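Long-range contacts in oligopeptide ABC transporter OppAIV (Borrelia burgdorferi B31, PDB 4GL8), which probably binds oligopeptides outside the inner membrane and hands them to an ABC importer: residues R331-D336 against K480-I485; P335-Y340 against A432-F437. All coordinates share one frame; numbering follows the deposited sequence.

Contact 1 (R331-D336 against K480-I485); sequences RRATPD and KAEAII
Glu482 reaches from helix 471-489 into the loop after strand 328-329 and joins Arg332 and Asp336 in a salt-bridge network within this type II periplasmic-binding-protein fold. Its CG stands anti to the backbone N (chi1 -169°) and the chain beyond is extended, which carries the carboxylate to the loop backbone. There OE1 accepts from Ala333 N at 2.9 Å, nearly head-on, and from Arg332 NE at 3.1 Å, with a weak third bond from Thr334 N. The carboxylate plane stands 83° from that of the guanidinium, yet OE1 lies close to the guanidinium plane, at its edge. The other Glu482 oxygen, OE2, is bonded to the hydroxyls of Tyr340 and Tyr342. Arg332, bent at chi2 and chi3, folds back over its own loop, so that NH1 donates to Asp336 OD1 at 2.7 Å and NH2 to Thr334 OG1 at 2.9 Å. All three partners lie round the rim of the guanidinium and fix its rotation; the two carboxylates probably stabilise its positive charge. Thr334 OG1 in turn donates to Pro335 O, 2.9 Å away, from above the carbonyl plane. Beside this polar cluster, Ala333 CB rests against Ile485 CD1 at 3.9 Å.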
loop_
_atom_site.group_PDB
_atom_site.type_symbol
_atom_site.label_atom_id
_atom_site.label_comp_id
_atom_site.label_asym_id
_atom_site.label_seq_id
_atom_site.Cartn_x
_atom_site.Cartn_y
_atom_site.Cartn_z
ATOM N N ARG A 331 3.309 -8.954 -17.346
ATOM C CA ARG A 331 3.921 -7.746 -17.845
ATOM C C ARG A 331 3.061 -6.535 -17.473
ATOM O O ARG A 331 3.459 -5.387 -17.714
ATOM C CB ARG A 331 4.069 -7.840 -19.345
ATOM C CG ARG A 331 5.140 -8.823 -19.783
ATOM C CD ARG A 331 6.477 -8.123 -19.895
ATOM N NE ARG A 331 6.377 -6.952 -20.757
ATOM C CZ ARG A 331 6.287 -6.999 -22.092
ATOM N NH1 ARG A 331 6.330 -8.145 -22.742
ATOM N NH2 ARG A 331 6.171 -5.871 -22.777
ATOM N N ARG A 332 1.889 -6.807 -16.882
ATOM C CA ARG A 332 0.939 -5.773 -16.482
ATOM C C ARG A 332 1.389 -4.981 -15.275
ATOM O O ARG A 332 2.123 -5.478 -14.411
ATOM C CB ARG A 332 -0.457 -6.360 -16.171
ATOM C CG ARG A 332 -1.219 -6.954 -17.374
ATOM C CD ARG A 332 -2.103 -5.949 -18.102
ATOM N NE ARG A 332 -3.015 -5.330 -17.155
ATOM C CZ ARG A 332 -4.185 -5.825 -16.753
ATOM N NH1 ARG A 332 -4.692 -6.936 -17.268
ATOM N NH2 ARG A 332 -4.888 -5.167 -15.843
ATOM N N ALA A 333 0.904 -3.741 -15.226
ATOM C CA ALA A 333 1.150 -2.818 -14.113
ATOM C C ALA A 333 0.011 -2.784 -13.083
ATOM O O ALA A 333 0.166 -2.246 -11.995
ATOM C CB ALA A 333 1.367 -1.423 -14.680
ATOM N N THR A 334 -1.163 -3.286 -13.448
ATOM C CA THR A 334 -2.309 -3.282 -12.538
ATOM C C THR A 334 -2.888 -4.688 -12.419
ATOM O O THR A 334 -2.791 -5.473 -13.342
ATOM C CB THR A 334 -3.446 -2.379 -13.044
ATOM O OG1 THR A 334 -4.087 -3.017 -14.140
ATOM C CG2 THR A 334 -2.928 -1.005 -13.519
ATOM N N PRO A 335 -3.512 -4.995 -11.277
ATOM C CA PRO A 335 -4.350 -6.170 -11.244
ATOM C C PRO A 335 -5.579 -5.928 -12.126
ATOM O O PRO A 335 -5.795 -4.794 -12.577
ATOM C CB PRO A 335 -4.770 -6.281 -9.787
ATOM C CG PRO A 335 -3.908 -5.336 -9.028
ATOM C CD PRO A 335 -3.486 -4.286 -9.988
ATOM N N ASP A 336 -6.348 -6.989 -12.368
ATOM C CA ASP A 336 -7.649 -6.889 -13.028
ATOM C C ASP A 336 -8.709 -6.521 -12.001
ATOM O O ASP A 336 -8.590 -6.884 -10.831
ATOM C CB ASP A 336 -8.029 -8.213 -13.686
ATOM C CG ASP A 336 -7.166 -8.544 -14.904
ATOM O OD1 ASP A 336 -6.671 -7.644 -15.635
ATOM O OD2 ASP A 336 -6.982 -9.744 -15.125
ATOM N N LYS A 480 -4.958 2.441 -22.808
ATOM C CA LYS A 480 -3.921 3.149 -23.596
ATOM C C LYS A 480 -2.806 3.742 -22.704
ATOM O O LYS A 480 -1.657 3.733 -23.067
ATOM C CB LYS A 480 -4.527 4.245 -24.510
ATOM N N ALA A 481 -3.136 4.238 -21.525
ATOM C CA ALA A 481 -2.087 4.731 -20.598
ATOM C C ALA A 481 -1.178 3.579 -20.104
ATOM O O ALA A 481 0.053 3.644 -20.156
ATOM C CB ALA A 481 -2.716 5.467 -19.426
ATOM N N GLU A 482 -1.793 2.503 -19.665
ATOM C CA GLU A 482 -1.045 1.349 -19.211
ATOM C C GLU A 482 -0.144 0.785 -20.308
ATOM O O GLU A 482 0.971 0.352 -20.017
ATOM C CB GLU A 482 -1.974 0.231 -18.710
ATOM C CG GLU A 482 -1.188 -0.850 -17.985
ATOM C CD GLU A 482 -2.026 -1.965 -17.394
ATOM O OE1 GLU A 482 -1.427 -2.747 -16.627
ATOM O OE2 GLU A 482 -3.243 -2.086 -17.725
ATOM N N ALA A 483 -0.625 0.758 -21.553
ATOM C CA ALA A 483 0.177 0.238 -22.655
ATOM C C ALA A 483 1.466 1.015 -22.814
ATOM O O ALA A 483 2.462 0.437 -23.201
ATOM C CB ALA A 483 -0.587 0.268 -23.968
ATOM N N ILE A 484 1.447 2.316 -22.533
ATOM C CA ILE A 484 2.651 3.138 -22.640
ATOM C C ILE A 484 3.713 2.680 -21.643
ATOM O O ILE A 484 4.871 2.529 -22.007
ATOM C CB ILE A 484 2.354 4.646 -22.427
ATOM C CG1 ILE A 484 1.523 5.216 -23.578
ATOM C CG2 ILE A 484 3.630 5.449 -22.286
ATOM C CD1 ILE A 484 0.979 6.580 -23.257
ATOM N N ILE A 485 3.342 2.483 -20.387
ATOM C CA ILE A 485 4.322 1.987 -19.400
ATOM C C ILE A 485 4.699 0.502 -19.556
ATOM O O ILE A 485 5.861 0.167 -19.397
ATOM C CB ILE A 485 3.934 2.315 -17.949
ATOM C CG1 ILE A 485 2.645 1.620 -17.537
ATOM C CG2 ILE A 485 3.854 3.838 -17.800
ATOM C CD1 ILE A 485 2.125 2.063 -16.182
#

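Contact 2 (P335-Y340 against A432-F437); sequences PDYIDY and ADPMTF
With CG beside its backbone N and anti to the carbonyl carbon (chi1 -56°), Tyr337 sends its ring over the backbone of Asp433 and Pro434, whereas Tyr340, its CG anti to the backbone N (chi1 -169°), turns its ring against the Pro434 pyrrolidine. The two tyrosines are the ends of a type I beta turn, and Pro434 packs against both. One face of the Tyr337 ring is covered near its rim by Asp433 C and by Pro434 N, which is 3.6 Å from CE2; the proline CD approaches Tyr337 CD2 at 3.7 Å. Pro434 CB sits over the Tyr340 ring in a CH-pi contact, 4.0 Å from the centroid. Tyr337 OH points to the edge of the Phe437 ring, while the CD and CG side of Pro335 lies over one face of that ring, the closeness of CD being doubtful. Asp433 caps the following turn: its OD2 accepts from Met435 N at 2.8 Å and also forms a salt bridge with Arg474. The contact thus fastens the loop to the start of helix 435-438. Leu478 and Lys479 of helix 471-489 pack on Tyr340, Thr288 of strand 287-293 touches Pro335 and Phe437, and Trp427 of strand 422-428 meets the Phe437 ring edge-to-face.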
loop_
_atom_site.group_PDB
_atom_site.type_symbol
_atom_site.label_atom_id
_atom_site.label_comp_id
_atom_site.label_asym_id
_atom_site.label_seq_id
_atom_site.Cartn_x
_atom_site.Cartn_y
_atom_site.Cartn_z
ATOM N N PRO A 335 -3.512 -4.995 -11.277
ATOM C CA PRO A 335 -4.350 -6.170 -11.244
ATOM C C PRO A 335 -5.579 -5.928 -12.126
ATOM O O PRO A 335 -5.795 -4.794 -12.577
ATOM C CB PRO A 335 -4.770 -6.281 -9.787
ATOM C CG PRO A 335 -3.908 -5.336 -9.028
ATOM C CD PRO A 335 -3.486 -4.286 -9.988
ATOM N N ASP A 336 -6.348 -6.989 -12.368
ATOM C CA ASP A 336 -7.649 -6.889 -13.028
ATOM C C ASP A 336 -8.709 -6.521 -12.001
ATOM O O ASP A 336 -8.590 -6.884 -10.831
ATOM C CB ASP A 336 -8.029 -8.213 -13.686
ATOM C CG ASP A 336 -7.166 -8.544 -14.904
ATOM O OD1 ASP A 336 -6.671 -7.644 -15.635
ATOM O OD2 ASP A 336 -6.982 -9.744 -15.125
ATOM N N TYR A 337 -9.717 -5.770 -12.432
ATOM C CA TYR A 337 -10.890 -5.433 -11.598
ATOM C C TYR A 337 -12.134 -5.673 -12.443
ATOM O O TYR A 337 -12.028 -5.869 -13.644
ATOM C CB TYR A 337 -10.866 -3.969 -11.109
ATOM C CG TYR A 337 -9.626 -3.588 -10.356
ATOM C CD1 TYR A 337 -9.626 -3.522 -8.963
ATOM C CD2 TYR A 337 -8.424 -3.295 -11.038
ATOM C CE1 TYR A 337 -8.473 -3.166 -8.278
ATOM C CE2 TYR A 337 -7.272 -2.934 -10.362
ATOM C CZ TYR A 337 -7.292 -2.889 -8.990
ATOM O OH TYR A 337 -6.158 -2.573 -8.313
ATOM N N ILE A 338 -13.299 -5.669 -11.804
ATOM C CA ILE A 338 -14.579 -5.937 -12.475
ATOM C C ILE A 338 -14.751 -5.114 -13.764
ATOM O O ILE A 338 -15.181 -5.639 -14.791
ATOM C CB ILE A 338 -15.778 -5.689 -11.495
ATOM C CG1 ILE A 338 -17.148 -5.975 -12.151
ATOM C CG2 ILE A 338 -15.766 -4.267 -10.931
ATOM C CD1 ILE A 338 -17.786 -7.272 -11.691
ATOM N N ASP A 339 -14.411 -3.830 -13.696
ATOM C CA ASP A 339 -14.516 -2.925 -14.827
ATOM C C ASP A 339 -13.191 -2.696 -15.567
ATOM O O ASP A 339 -13.137 -1.878 -16.447
ATOM C CB ASP A 339 -15.063 -1.579 -14.344
ATOM C CG ASP A 339 -16.588 -1.607 -14.071
ATOM O OD1 ASP A 339 -17.329 -2.432 -14.691
ATOM O OD2 ASP A 339 -17.030 -0.767 -13.237
ATOM N N TYR A 340 -12.139 -3.429 -15.234
ATOM C CA TYR A 340 -10.836 -3.255 -15.872
ATOM C C TYR A 340 -10.091 -4.581 -15.951
ATOM O O TYR A 340 -9.285 -4.927 -15.104
ATOM C CB TYR A 340 -10.004 -2.205 -15.122
ATOM C CG TYR A 340 -8.764 -1.784 -15.874
ATOM C CD1 TYR A 340 -8.860 -0.919 -16.948
ATOM C CD2 TYR A 340 -7.497 -2.271 -15.525
ATOM C CE1 TYR A 340 -7.751 -0.539 -17.670
ATOM C CE2 TYR A 340 -6.369 -1.899 -16.252
ATOM C CZ TYR A 340 -6.515 -1.019 -17.317
ATOM O OH TYR A 340 -5.446 -0.619 -18.053
ATOM N N ALA A 432 -10.285 0.243 -4.729
ATOM C CA ALA A 432 -10.700 -0.781 -5.685
ATOM C C ALA A 432 -10.864 -0.224 -7.116
ATOM O O ALA A 432 -11.940 -0.231 -7.668
ATOM C CB ALA A 432 -12.007 -1.397 -5.206
ATOM N N ASP A 433 -9.795 0.288 -7.704
ATOM C CA ASP A 433 -9.835 0.814 -9.083
ATOM C C ASP A 433 -8.403 0.837 -9.627
ATOM O O ASP A 433 -7.478 1.174 -8.896
ATOM C CB ASP A 433 -10.471 2.206 -9.103
ATOM C CG ASP A 433 -10.555 2.801 -10.506
ATOM O OD1 ASP A 433 -11.633 2.693 -11.121
ATOM O OD2 ASP A 433 -9.539 3.376 -10.994
ATOM N N PRO A 434 -8.204 0.457 -10.892
ATOM C CA PRO A 434 -6.866 0.463 -11.448
ATOM C C PRO A 434 -6.092 1.795 -11.282
ATOM O O PRO A 434 -4.867 1.786 -11.328
ATOM C CB PRO A 434 -7.117 0.164 -12.920
ATOM C CG PRO A 434 -8.519 0.622 -13.153
ATOM C CD PRO A 434 -9.206 0.159 -11.924
ATOM N N MET A 435 -6.769 2.915 -11.067
ATOM C CA MET A 435 -6.054 4.180 -10.895
ATOM C C MET A 435 -5.051 4.197 -9.729
ATOM O O MET A 435 -4.070 4.953 -9.789
ATOM C CB MET A 435 -7.012 5.371 -10.784
ATOM C CG MET A 435 -6.358 6.757 -10.788
ATOM S SD MET A 435 -5.346 7.225 -12.240
ATOM C CE MET A 435 -6.551 7.145 -13.524
ATOM N N THR A 436 -5.270 3.388 -8.687
ATOM C CA THR A 436 -4.357 3.393 -7.559
ATOM C C THR A 436 -2.972 2.959 -8.046
ATOM O O THR A 436 -1.959 3.508 -7.619
ATOM C CB THR A 436 -4.829 2.527 -6.373
ATOM O OG1 THR A 436 -3.899 2.691 -5.294
ATOM C CG2 THR A 436 -4.880 1.085 -6.738
ATOM N N PHE A 437 -2.936 2.031 -8.992
ATOM C CA PHE A 437 -1.667 1.649 -9.633
ATOM C C PHE A 437 -1.156 2.595 -10.713
ATOM O O PHE A 437 0.038 2.893 -10.784
ATOM C CB PHE A 437 -1.830 0.270 -10.220
ATOM C CG PHE A 437 -1.937 -0.782 -9.186
ATOM C CD1 PHE A 437 -3.176 -1.159 -8.681
ATOM C CD2 PHE A 437 -0.783 -1.358 -8.659
ATOM C CE1 PHE A 437 -3.251 -2.095 -7.680
ATOM C CE2 PHE A 437 -0.870 -2.330 -7.676
ATOM C CZ PHE A 437 -2.094 -2.693 -7.186
#

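Contacts 1 and 2 are successive holds on one loop, the first on helix 471-489 and the second on helix 435-438; they share Pro335 and Asp336, and their centres lie 10 Å apart. Tyr340 joins them directly: while its ring belongs to contact 2, its hydroxyl OH reaches Glu482 OE2 of contact 1 at 2.7 Å, a probable hydrogen bond. CE2 of the same ring packs on the polar cluster, 3.3 Å from Thr334 OG1 and 3.6 Å from Arg332 NH2. Ala333 O, 3.6 Å from Phe437 CD2, adds a further point of packing. The centres of contacts 1 and 2 are about 18 and 14 Å from the centre of the chain, on the same side of it.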